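Long-range contacts in tryptophan--tRNA ligase (Mycoplasma pneumoniae, PDB 2YY5), which probably catalyses the ATP-dependent attachment of L-tryptophan to tRNA(Trp), releasing AMP and diphosphate: residues 6-11 with 144-149; 14-19 with 213-218; 37-42 with 79-84; 209-214 with 224-229. The protein carries 1 engineered substitution. All coordinates share one frame; numbering follows the deposited sequence.

Interaction 1 (6-11 with 144-149); sequences RALTGI and LLYQPD. With WSA (5'-O-[(L-tryptophylamino)sulfonyl]adenosine), chain J.
The guanidinium of R6 is met at its edge, where NH2 donates to Y146 O over 2.7 Å with the acceptor 21° out of the guanidinium plane. The aromatic ring of Y146 receives L8 obliquely: L8 CD1 comes to 3.3 Å from Y146 CD2, and the two side chains cross at about a right angle. The rings of F39 and F81 also meet this tyrosine, whose OH is hydrogen-bonded to H89. A third flat group, the carboxylate of D149, is approached from above its plane by R6 N, 2.9 Å from OD1, while OD2 forms a salt bridge with R180. D149 N returns a bond to R6 O at 2.8 Å, so both backbone polar atoms of R6 are engaged by one residue. R6 CG lies anti to its backbone N (chi1 -178°), which carries the aliphatic part of the chain across P148, and L8 CB packs on P148 CB at 3.7 Å. Q147, with positive phi, turns the chain out of helix 131-144. Farther along the strand, the tryptophanyl indole of the bound adenylate analogue lies against G10, with CE3 3.1 Å from G10 O. This is the Rossmann core of a class I synthetase: strand 6-11 bonds through A7 and T9 to strand 37-42 and through R6 and L8 to I150 of strand 150-152, while helix 311-340 covers Y146.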
# COMPACT_ATOMS: atom_id res chain seq x y z
N ARG B 6 16.39 -20.75 -5.17
CA ARG B 6 16.03 -19.80 -4.11
C ARG B 6 14.74 -20.02 -3.30
O ARG B 6 13.71 -20.39 -3.86
CB ARG B 6 15.97 -18.42 -4.76
CG ARG B 6 15.65 -17.25 -3.86
CD ARG B 6 15.63 -15.92 -4.65
NE ARG B 6 16.92 -15.64 -5.29
CZ ARG B 6 17.07 -14.95 -6.42
NH1 ARG B 6 18.29 -14.76 -6.92
NH2 ARG B 6 16.01 -14.46 -7.05
N ALA B 7 14.80 -19.70 -2.00
CA ALA B 7 13.66 -19.82 -1.06
C ALA B 7 13.34 -18.53 -0.29
O ALA B 7 14.24 -17.86 0.23
CB ALA B 7 13.95 -20.93 -0.04
N LEU B 8 12.06 -18.17 -0.22
CA LEU B 8 11.63 -16.97 0.49
C LEU B 8 10.46 -17.27 1.41
O LEU B 8 9.54 -18.01 1.04
CB LEU B 8 11.20 -15.87 -0.48
CG LEU B 8 10.64 -14.68 0.31
CD1 LEU B 8 11.72 -13.62 0.48
CD2 LEU B 8 9.43 -14.10 -0.38
N THR B 9 10.49 -16.70 2.61
CA THR B 9 9.40 -16.89 3.56
C THR B 9 9.42 -15.77 4.59
O THR B 9 10.48 -15.21 4.90
CB THR B 9 9.48 -18.27 4.30
OG1 THR B 9 8.23 -18.50 4.97
CG2 THR B 9 10.59 -18.30 5.34
N GLY B 10 8.24 -15.44 5.08
CA GLY B 10 8.12 -14.39 6.07
C GLY B 10 7.40 -14.87 7.31
O GLY B 10 6.49 -15.69 7.24
N ILE B 11 7.83 -14.36 8.46
CA ILE B 11 7.21 -14.73 9.73
C ILE B 11 6.83 -13.47 10.49
O ILE B 11 7.63 -12.55 10.64
CB ILE B 11 8.17 -15.56 10.61
CG1 ILE B 11 8.58 -16.84 9.88
CG2 ILE B 11 7.49 -15.91 11.93
CD1 ILE B 11 9.76 -17.56 10.52
N LEU B 144 7.21 -12.13 -4.84
CA LEU B 144 7.72 -11.71 -6.14
C LEU B 144 8.93 -10.77 -6.17
O LEU B 144 9.61 -10.67 -7.19
CB LEU B 144 6.58 -11.13 -6.97
CG LEU B 144 5.67 -12.12 -7.71
CD1 LEU B 144 6.16 -13.54 -7.52
CD2 LEU B 144 4.25 -11.97 -7.23
N LEU B 145 9.20 -10.09 -5.06
CA LEU B 145 10.34 -9.18 -5.01
C LEU B 145 11.65 -9.95 -5.10
O LEU B 145 12.66 -9.43 -5.58
CB LEU B 145 10.33 -8.39 -3.70
CG LEU B 145 10.07 -6.88 -3.75
CD1 LEU B 145 10.12 -6.33 -2.32
CD2 LEU B 145 11.11 -6.21 -4.64
N TYR B 146 11.64 -11.18 -4.62
CA TYR B 146 12.84 -12.01 -4.62
C TYR B 146 12.79 -13.13 -5.66
O TYR B 146 13.73 -13.93 -5.75
CB TYR B 146 13.07 -12.57 -3.21
CG TYR B 146 13.19 -11.47 -2.19
CD1 TYR B 146 14.39 -10.80 -2.00
CD2 TYR B 146 12.06 -11.02 -1.50
CE1 TYR B 146 14.47 -9.68 -1.16
CE2 TYR B 146 12.13 -9.91 -0.65
CZ TYR B 146 13.33 -9.24 -0.49
OH TYR B 146 13.39 -8.11 0.30
N GLN B 147 11.71 -13.18 -6.44
CA GLN B 147 11.56 -14.19 -7.49
C GLN B 147 12.04 -15.56 -7.05
O GLN B 147 12.79 -16.21 -7.76
CB GLN B 147 12.36 -13.77 -8.72
CG GLN B 147 11.80 -12.59 -9.48
CD GLN B 147 10.43 -12.87 -10.06
OE1 GLN B 147 9.43 -12.31 -9.62
NE2 GLN B 147 10.38 -13.76 -11.05
N PRO B 148 11.61 -16.03 -5.87
CA PRO B 148 12.04 -17.34 -5.36
C PRO B 148 11.44 -18.53 -6.09
O PRO B 148 10.40 -18.40 -6.74
CB PRO B 148 11.58 -17.29 -3.92
CG PRO B 148 10.23 -16.64 -4.08
CD PRO B 148 10.55 -15.47 -5.01
N ASP B 149 12.10 -19.68 -5.98
CA ASP B 149 11.62 -20.91 -6.59
C ASP B 149 10.53 -21.50 -5.70
O ASP B 149 9.48 -21.94 -6.19
CB ASP B 149 12.76 -21.92 -6.72
CG ASP B 149 13.76 -21.54 -7.79
OD1 ASP B 149 14.97 -21.69 -7.54
OD2 ASP B 149 13.33 -21.09 -8.88
CD2 WSA J . 4.70 -14.52 4.49
CE3 WSA J . 5.09 -15.85 4.52
CZ3 WSA J . 5.73 -16.40 3.42
CH2 WSA J . 5.97 -15.62 2.29
CZ2 WSA J . 5.57 -14.29 2.26
CE2 WSA J . 4.93 -13.74 3.36
N11 WSA J . 4.47 -12.52 3.62
CD1 WSA J . 3.96 -12.49 4.85
CG WSA J . 4.08 -13.69 5.41
CB WSA J . 3.63 -14.06 6.82
CA WSA J . 2.55 -15.15 6.80
NH3 WSA J . 1.39 -14.70 6.02
C WSA J . 2.11 -15.44 8.24
O WSA J . 1.36 -14.67 8.83
NS WSA J . 2.59 -16.55 8.80
S WSA J . 2.50 -16.44 10.43
O1S WSA J . 3.30 -15.27 10.91
O2S WSA J . 1.07 -16.25 10.85
O5' WSA J . 3.03 -17.67 10.94
C5' WSA J . 4.33 -18.08 10.50
C4' WSA J . 4.37 -19.45 9.83
O4' WSA J . 3.83 -20.45 10.72
C3' WSA J . 3.56 -19.53 8.53
O3' WSA J . 4.25 -20.34 7.58
C2' WSA J . 2.30 -20.26 9.00
O2' WSA J . 1.70 -20.95 7.90
C1' WSA J . 2.95 -21.27 9.94
N9 WSA J . 1.92 -21.87 10.83
C8 WSA J . 1.06 -21.19 11.58
N7 WSA J . 0.32 -22.03 12.30
C5 WSA J . 0.72 -23.26 12.00
C4 WSA J . 1.73 -23.17 11.06
N3 WSA J . 2.30 -24.29 10.60
C2 WSA J . 1.91 -25.47 11.03
N1 WSA J . 0.95 -25.60 11.93
C6 WSA J . 0.34 -24.52 12.44
N6 WSA J . -0.62 -24.65 13.36

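Interaction 2 (14-19 with 213-218); sequences SGKQHL and VIYLDD. With SO4 (sulfate ion), chain H.
In the predicted HIGH region of this class I synthetase, H18 occupies the N-cap position of helix 19-26 and forms a single backbone bridge with Y215. Its side chain leaves the backbone in the crowded position between N and the carbonyl carbon (chi1 60°). CB rests 3.4 Å from V213 CG1 and also faces I214 O; CG stays near the same valine methyl, which approaches the ring obliquely. CD2 lies between that methyl and O3 of a sulfate, and CE1 is also near O3. ND1 turns back to G20 N in a weak capping bond. At the tip, NE2 donates in the ring plane to sulfate O3, 3.0 Å away and nearly straight (168°). The ion, probably from the crystallisation liquor, is held by K205 as well, so it links the HIGH histidine to the predicted KMSKS region.

Two backbone bonds flank H18. L19 N lies almost on the C=O axis of I214, 3.0 Å from its O, and L216 N reaches Q17 O in its carbonyl plane. Around them, K16 runs beside Y215, its CG 3.3 Å from Y215 CE1, while Y215 OH is hydrogen-bonded to Q210 NE2. CD1 of L216 packs on the peptide joining H18 and L19, and CD2 lies by CG of Q17. A water donates to both G15 O and Q17 O, at 3.0 and 2.7 Å respectively.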
# COMPACT_ATOMS: atom_id res chain seq x y z
N SER B 14 5.45 -11.98 17.28
CA SER B 14 4.39 -12.01 18.27
C SER B 14 4.82 -12.79 19.50
O SER B 14 5.43 -13.86 19.40
CB SER B 14 3.14 -12.66 17.68
OG SER B 14 2.19 -12.96 18.69
N GLY B 15 4.48 -12.27 20.68
CA GLY B 15 4.83 -12.95 21.91
C GLY B 15 4.07 -14.26 21.95
O GLY B 15 4.22 -15.05 22.87
N LYS B 16 3.26 -14.47 20.93
CA LYS B 16 2.45 -15.68 20.81
C LYS B 16 3.06 -16.70 19.87
O LYS B 16 2.38 -17.64 19.45
CB LYS B 16 1.04 -15.33 20.32
CG LYS B 16 -0.06 -15.59 21.33
CD LYS B 16 -0.46 -14.34 22.11
CE LYS B 16 -1.71 -14.64 22.95
NZ LYS B 16 -2.40 -13.42 23.44
N GLN B 17 4.33 -16.52 19.53
CA GLN B 17 5.03 -17.47 18.67
C GLN B 17 4.83 -18.85 19.31
O GLN B 17 5.14 -19.04 20.49
CB GLN B 17 6.51 -17.11 18.61
CG GLN B 17 7.13 -17.19 17.22
CD GLN B 17 6.53 -16.19 16.25
OE1 GLN B 17 5.89 -16.59 15.28
NE2 GLN B 17 6.71 -14.90 16.51
N HIS B 18 4.31 -19.81 18.54
CA HIS B 18 4.05 -21.16 19.06
C HIS B 18 4.66 -22.31 18.25
O HIS B 18 5.27 -22.09 17.20
CB HIS B 18 2.54 -21.37 19.15
CG HIS B 18 1.83 -21.23 17.83
ND1 HIS B 18 2.05 -22.08 16.77
CD2 HIS B 18 0.90 -20.33 17.41
CE1 HIS B 18 1.29 -21.72 15.75
NE2 HIS B 18 0.58 -20.66 16.11
N LEU B 19 4.49 -23.53 18.76
CA LEU B 19 5.00 -24.76 18.15
C LEU B 19 4.52 -24.97 16.71
O LEU B 19 5.20 -25.64 15.92
CB LEU B 19 4.58 -25.97 18.97
CG LEU B 19 5.61 -26.78 19.75
CD1 LEU B 19 4.94 -28.05 20.25
CD2 LEU B 19 6.78 -27.15 18.86
N VAL B 213 -2.50 -23.96 23.01
CA VAL B 213 -1.30 -23.52 22.30
C VAL B 213 -0.03 -23.62 23.14
O VAL B 213 0.01 -23.15 24.28
CB VAL B 213 -1.45 -22.06 21.82
CG1 VAL B 213 -0.16 -21.57 21.19
CG2 VAL B 213 -2.61 -21.95 20.84
N ILE B 214 1.00 -24.24 22.58
CA ILE B 214 2.28 -24.35 23.27
C ILE B 214 3.13 -23.19 22.77
O ILE B 214 3.61 -23.23 21.64
CB ILE B 214 3.01 -25.69 22.94
CG1 ILE B 214 2.13 -26.88 23.32
CG2 ILE B 214 4.35 -25.74 23.66
CD1 ILE B 214 1.78 -26.96 24.79
N TYR B 215 3.28 -22.15 23.59
CA TYR B 215 4.08 -20.99 23.19
C TYR B 215 5.56 -21.30 23.32
O TYR B 215 5.96 -22.06 24.20
CB TYR B 215 3.73 -19.76 24.05
CG TYR B 215 2.28 -19.33 23.96
CD1 TYR B 215 1.73 -18.92 22.75
CD2 TYR B 215 1.46 -19.38 25.09
CE1 TYR B 215 0.38 -18.56 22.66
CE2 TYR B 215 0.11 -19.03 25.00
CZ TYR B 215 -0.42 -18.62 23.79
OH TYR B 215 -1.75 -18.30 23.71
N LEU B 216 6.36 -20.71 22.45
CA LEU B 216 7.80 -20.92 22.47
C LEU B 216 8.45 -20.39 23.75
O LEU B 216 9.52 -20.83 24.14
CB LEU B 216 8.44 -20.29 21.22
CG LEU B 216 8.60 -21.26 20.04
CD1 LEU B 216 7.40 -22.18 19.92
CD2 LEU B 216 8.81 -20.48 18.76
N ASP B 217 7.78 -19.45 24.42
CA ASP B 217 8.30 -18.89 25.66
C ASP B 217 7.48 -19.37 26.86
O ASP B 217 7.35 -18.67 27.87
CB ASP B 217 8.30 -17.36 25.61
CG ASP B 217 6.90 -16.77 25.52
OD1 ASP B 217 5.94 -17.42 25.99
OD2 ASP B 217 6.77 -15.66 24.98
N ASP B 218 6.92 -20.56 26.75
CA ASP B 218 6.14 -21.12 27.84
C ASP B 218 7.11 -21.84 28.79
O ASP B 218 7.97 -22.58 28.33
CB ASP B 218 5.12 -22.12 27.29
CG ASP B 218 3.70 -21.59 27.29
OD1 ASP B 218 2.83 -22.28 26.73
OD2 ASP B 218 3.45 -20.50 27.86
S SO4 H . -0.60 -17.96 13.56
O1 SO4 H . -0.98 -18.39 12.21
O2 SO4 H . -1.02 -16.55 13.77
O3 SO4 H . -1.25 -18.84 14.55
O4 SO4 H . 0.86 -18.04 13.71
O HOH W 1 6.15 -17.33 22.31

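Interaction 3 (37-42 with 79-84); sequences QLFVFV and CLFLQS
Strands 37-42 and 79-82 run parallel, their axes 4.6 Å apart at closest and inclined by 25°, with V40 and V42 each bonding through both N and O to segment 79-84. V40 N donates to C79 O nearly along the carbonyl axis, and V40 O accepts F81 N in its plane. V42 N likewise lies nearly along the C=O axis of F81 O, whereas Q83 N meets V42 O from above its carbonyl plane; C79 N, bonded to L38 O, starts the ladder.

On the face bearing F39, F41, C79 and F81, F41 CB makes a CH-pi contact, standing 3.3 Å from the centroid of the F81 ring and 8° from its normal. Both phenylalanines put CG in the crowded position between N and the carbonyl carbon (chi1 near 65° in both), so the side chains point the same way. Their rings meet obliquely with centroids 5.2 Å apart. C79 SG approaches the F39 ring obliquely, 3.7 Å from F39 CD1.

With helices 44-47 and 54-71 in the connection, these neighbouring strands form a beta-alpha-beta crossover of the Rossmann fold. The other face carries V40, V42, L80 and L82; here L82 CD1 fits against V42 CB at 3.5 Å.

Beyond the strand, Q83 extends alongside F41, its CB 3.7 Å from F41 CD2. Its OE1 accepts from L45 N and its NE2 makes a weak bond to D142, a predicted tryptophan-binding residue, while F41 itself touches the bound adenylate analogue. S84 O bonds to Y337 OH of the second subunit.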
# COMPACT_ATOMS: atom_id res chain seq x y z
N GLN B 37 19.31 -20.73 -1.54
CA GLN B 37 19.72 -19.36 -1.27
C GLN B 37 18.46 -18.95 -0.52
O GLN B 37 17.41 -18.74 -1.13
CB GLN B 37 19.84 -18.57 -2.57
CG GLN B 37 19.99 -17.07 -2.38
CD GLN B 37 20.11 -16.32 -3.70
OE1 GLN B 37 20.23 -15.10 -3.72
NE2 GLN B 37 20.08 -17.05 -4.81
N LEU B 38 18.56 -18.87 0.80
CA LEU B 38 17.40 -18.58 1.63
C LEU B 38 17.21 -17.14 2.07
O LEU B 38 18.14 -16.47 2.50
CB LEU B 38 17.43 -19.50 2.86
CG LEU B 38 16.39 -19.30 3.97
CD1 LEU B 38 14.98 -19.53 3.41
CD2 LEU B 38 16.68 -20.27 5.13
N PHE B 39 15.96 -16.70 1.96
CA PHE B 39 15.55 -15.36 2.35
C PHE B 39 14.47 -15.52 3.39
O PHE B 39 13.50 -16.25 3.17
CB PHE B 39 14.99 -14.60 1.15
CG PHE B 39 16.04 -14.03 0.25
CD1 PHE B 39 16.70 -12.85 0.59
CD2 PHE B 39 16.39 -14.68 -0.93
CE1 PHE B 39 17.68 -12.33 -0.23
CE2 PHE B 39 17.38 -14.17 -1.76
CZ PHE B 39 18.03 -12.99 -1.41
N VAL B 40 14.65 -14.85 4.52
CA VAL B 40 13.69 -14.90 5.61
C VAL B 40 13.53 -13.50 6.20
O VAL B 40 14.52 -12.79 6.41
CB VAL B 40 14.16 -15.86 6.71
CG1 VAL B 40 13.10 -15.97 7.80
CG2 VAL B 40 14.46 -17.20 6.10
N PHE B 41 12.30 -13.10 6.48
CA PHE B 41 12.09 -11.78 7.05
C PHE B 41 11.00 -11.72 8.12
O PHE B 41 10.10 -12.57 8.17
CB PHE B 41 11.78 -10.75 5.95
CG PHE B 41 10.49 -11.01 5.22
CD1 PHE B 41 10.44 -11.89 4.14
CD2 PHE B 41 9.31 -10.38 5.62
CE1 PHE B 41 9.24 -12.15 3.47
CE2 PHE B 41 8.10 -10.63 4.96
CZ PHE B 41 8.06 -11.52 3.88
N VAL B 42 11.11 -10.71 8.97
CA VAL B 42 10.15 -10.47 10.03
C VAL B 42 9.10 -9.60 9.35
O VAL B 42 9.36 -8.44 9.05
CB VAL B 42 10.81 -9.70 11.19
CG1 VAL B 42 9.78 -9.33 12.26
CG2 VAL B 42 11.93 -10.55 11.78
N CYS B 79 19.76 -15.04 4.59
CA CYS B 79 19.49 -13.61 4.67
C CYS B 79 18.28 -13.38 5.55
O CYS B 79 17.17 -13.78 5.20
CB CYS B 79 19.22 -13.04 3.28
SG CYS B 79 18.72 -11.31 3.32
N LEU B 80 18.48 -12.73 6.69
CA LEU B 80 17.39 -12.45 7.62
C LEU B 80 17.21 -10.94 7.76
O LEU B 80 18.10 -10.24 8.22
CB LEU B 80 17.71 -13.07 8.99
CG LEU B 80 16.82 -12.73 10.19
CD1 LEU B 80 15.37 -13.17 9.95
CD2 LEU B 80 17.40 -13.42 11.43
N PHE B 81 16.05 -10.43 7.35
CA PHE B 81 15.80 -9.00 7.41
C PHE B 81 14.45 -8.59 7.99
O PHE B 81 13.60 -9.44 8.25
CB PHE B 81 15.97 -8.40 6.01
CG PHE B 81 14.93 -8.86 5.01
CD1 PHE B 81 13.90 -8.02 4.62
CD2 PHE B 81 15.04 -10.11 4.40
CE1 PHE B 81 12.99 -8.40 3.62
CE2 PHE B 81 14.14 -10.50 3.40
CZ PHE B 81 13.12 -9.64 3.01
N LEU B 82 14.26 -7.29 8.19
CA LEU B 82 13.01 -6.76 8.72
C LEU B 82 12.27 -6.09 7.57
O LEU B 82 12.74 -5.09 7.03
CB LEU B 82 13.26 -5.74 9.83
CG LEU B 82 11.97 -5.17 10.44
CD1 LEU B 82 11.31 -6.28 11.24
CD2 LEU B 82 12.26 -3.97 11.33
N GLN B 83 11.13 -6.66 7.20
CA GLN B 83 10.30 -6.16 6.10
C GLN B 83 10.22 -4.64 5.99
O GLN B 83 10.42 -4.07 4.92
CB GLN B 83 8.89 -6.77 6.21
CG GLN B 83 7.93 -6.38 5.10
CD GLN B 83 6.57 -7.02 5.26
OE1 GLN B 83 6.15 -7.32 6.38
NE2 GLN B 83 5.86 -7.22 4.16
N SER B 84 9.93 -3.97 7.10
CA SER B 84 9.81 -2.52 7.08
C SER B 84 11.11 -1.78 6.74
O SER B 84 11.07 -0.58 6.44
CB SER B 84 9.27 -2.02 8.44
OG SER B 84 10.21 -2.21 9.49

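Interaction 4 (209-214 with 224-229); sequences NQNGVI and VKKIRQ
K226, N211 and I214 have the most surface buried where the loop 209-214 meets helix 220-228. K226 points its CB at the loop and keeps its chain extended beyond CG, so that the aliphatic carbons pass along the backbone of N211: CB lies 3.8 Å from N211 O, and CG is 4.0 Å from N211 CA. At the tip, NZ donates to two carbonyls at equal distance. V213 O is met nearly along its C=O axis (177°) over 2.9 Å, whereas Q210 O, also at 2.9 Å, is approached from 41° above its carbonyl plane. Q210 O accepts V213 N too, at 3.2 Å, and thereby closes the loop on itself as it receives the lysine.

N211 has the second-largest area buried, its side chain lying near K225 and Q229 and crossing both obliquely. I214 slides past K226 in the opposite direction, CD1 reaching 3.9 Å from CB of the lysine and 4.2 Å from I227 CG1, which gives the contact an apolar flank.

D218 adds a salt bridge to NZ, so this buried amine has two carbonyl oxygens and a carboxylate as partners. Such an electronegative surrounding should favour the charged ammonium form and tie the helix to the loop that follows the predicted KMSKS region.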
# COMPACT_ATOMS: atom_id res chain seq x y z
N ASN B 209 -8.49 -19.53 24.11
CA ASN B 209 -8.04 -20.49 25.11
C ASN B 209 -6.57 -20.82 24.86
O ASN B 209 -6.20 -21.32 23.80
CB ASN B 209 -8.90 -21.75 25.00
CG ASN B 209 -8.55 -22.78 26.03
OD1 ASN B 209 -9.33 -23.70 26.27
ND2 ASN B 209 -7.38 -22.65 26.64
N GLN B 210 -5.73 -20.54 25.85
CA GLN B 210 -4.30 -20.78 25.70
C GLN B 210 -3.76 -22.16 26.06
O GLN B 210 -2.60 -22.45 25.80
CB GLN B 210 -3.54 -19.71 26.48
CG GLN B 210 -3.85 -18.31 25.99
CD GLN B 210 -2.88 -17.29 26.53
OE1 GLN B 210 -2.80 -17.07 27.73
NE2 GLN B 210 -2.14 -16.64 25.63
N ASN B 211 -4.59 -23.01 26.66
CA ASN B 211 -4.12 -24.34 27.02
C ASN B 211 -3.99 -25.17 25.76
O ASN B 211 -3.43 -26.26 25.77
CB ASN B 211 -5.10 -25.02 27.99
CG ASN B 211 -5.27 -24.25 29.29
OD1 ASN B 211 -4.31 -24.02 30.03
ND2 ASN B 211 -6.51 -23.85 29.57
N GLY B 212 -4.52 -24.64 24.66
CA GLY B 212 -4.46 -25.34 23.39
C GLY B 212 -3.22 -24.99 22.58
O GLY B 212 -2.92 -25.65 21.59
N VAL B 213 -2.50 -23.96 23.01
CA VAL B 213 -1.30 -23.52 22.30
C VAL B 213 -0.03 -23.62 23.14
O VAL B 213 0.01 -23.15 24.28
CB VAL B 213 -1.45 -22.06 21.82
CG1 VAL B 213 -0.16 -21.57 21.19
CG2 VAL B 213 -2.61 -21.95 20.84
N ILE B 214 1.00 -24.24 22.58
CA ILE B 214 2.28 -24.35 23.27
C ILE B 214 3.13 -23.19 22.77
O ILE B 214 3.61 -23.23 21.64
CB ILE B 214 3.01 -25.69 22.94
CG1 ILE B 214 2.13 -26.88 23.32
CG2 ILE B 214 4.35 -25.74 23.66
CD1 ILE B 214 1.78 -26.96 24.79
N VAL B 224 4.02 -28.66 30.82
CA VAL B 224 3.60 -29.89 31.48
C VAL B 224 2.09 -29.94 31.66
O VAL B 224 1.44 -30.93 31.29
CB VAL B 224 4.26 -30.06 32.87
CG1 VAL B 224 3.58 -31.17 33.65
CG2 VAL B 224 5.73 -30.40 32.70
N LYS B 225 1.51 -28.88 32.22
CA LYS B 225 0.07 -28.85 32.45
C LYS B 225 -0.75 -28.91 31.15
O LYS B 225 -1.72 -29.67 31.05
CB LYS B 225 -0.33 -27.60 33.24
CG LYS B 225 -1.79 -27.59 33.69
CD LYS B 225 -2.28 -26.20 34.12
CE LYS B 225 -2.47 -25.27 32.92
NZ LYS B 225 -3.00 -23.92 33.29
N LYS B 226 -0.35 -28.11 30.17
CA LYS B 226 -1.07 -28.06 28.90
C LYS B 226 -1.16 -29.39 28.18
O LYS B 226 -2.21 -29.75 27.65
CB LYS B 226 -0.44 -27.02 27.98
CG LYS B 226 -0.62 -25.61 28.45
CD LYS B 226 -0.05 -24.61 27.49
CE LYS B 226 -0.41 -23.21 27.94
NZ LYS B 226 0.08 -22.19 27.00
N ILE B 227 -0.05 -30.12 28.16
CA ILE B 227 0.00 -31.40 27.48
C ILE B 227 -0.77 -32.46 28.25
O ILE B 227 -1.49 -33.27 27.66
CB ILE B 227 1.47 -31.81 27.25
CG1 ILE B 227 2.09 -30.85 26.23
CG2 ILE B 227 1.55 -33.24 26.75
CD1 ILE B 227 3.60 -30.89 26.16
N ARG B 228 -0.63 -32.46 29.57
CA ARG B 228 -1.33 -33.42 30.41
C ARG B 228 -2.84 -33.32 30.20
O ARG B 228 -3.55 -34.30 30.36
CB ARG B 228 -1.04 -33.17 31.88
CG ARG B 228 -1.71 -34.16 32.81
CD ARG B 228 -0.74 -35.25 33.19
NE ARG B 228 0.40 -34.67 33.88
CZ ARG B 228 1.47 -35.35 34.28
NH1 ARG B 228 2.46 -34.73 34.91
NH2 ARG B 228 1.55 -36.66 34.06
N GLN B 229 -3.30 -32.13 29.84
CA GLN B 229 -4.72 -31.87 29.63
C GLN B 229 -5.15 -31.96 28.16
O GLN B 229 -6.31 -31.71 27.84
CB GLN B 229 -5.09 -30.47 30.12
CG GLN B 229 -4.66 -30.12 31.52
CD GLN B 229 -4.85 -28.64 31.79
OE1 GLN B 229 -4.24 -27.79 31.12
NE2 GLN B 229 -5.69 -28.31 32.76

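Interactions 1 and 3 form one side of the core, with centres about 9 Å apart, and strand 37-42 joins them: A7 O lies 2.7 Å from F39 N, and I11 N 2.9 Å from F41 O. Interactions 2 and 4, about 11 Å between centres, share V213 and I214, so one loop faces both the HIGH region and helix 220-228. The centres of interactions 1 and 2 are about 25 Å apart, yet I11 CG2 comes within 3.8 Å of Q17 OE1. The adenylate analogue touches residues of interactions 1, 2 and 3; for interaction 4, the side chain of V213 lies about 8 Å from the ligand.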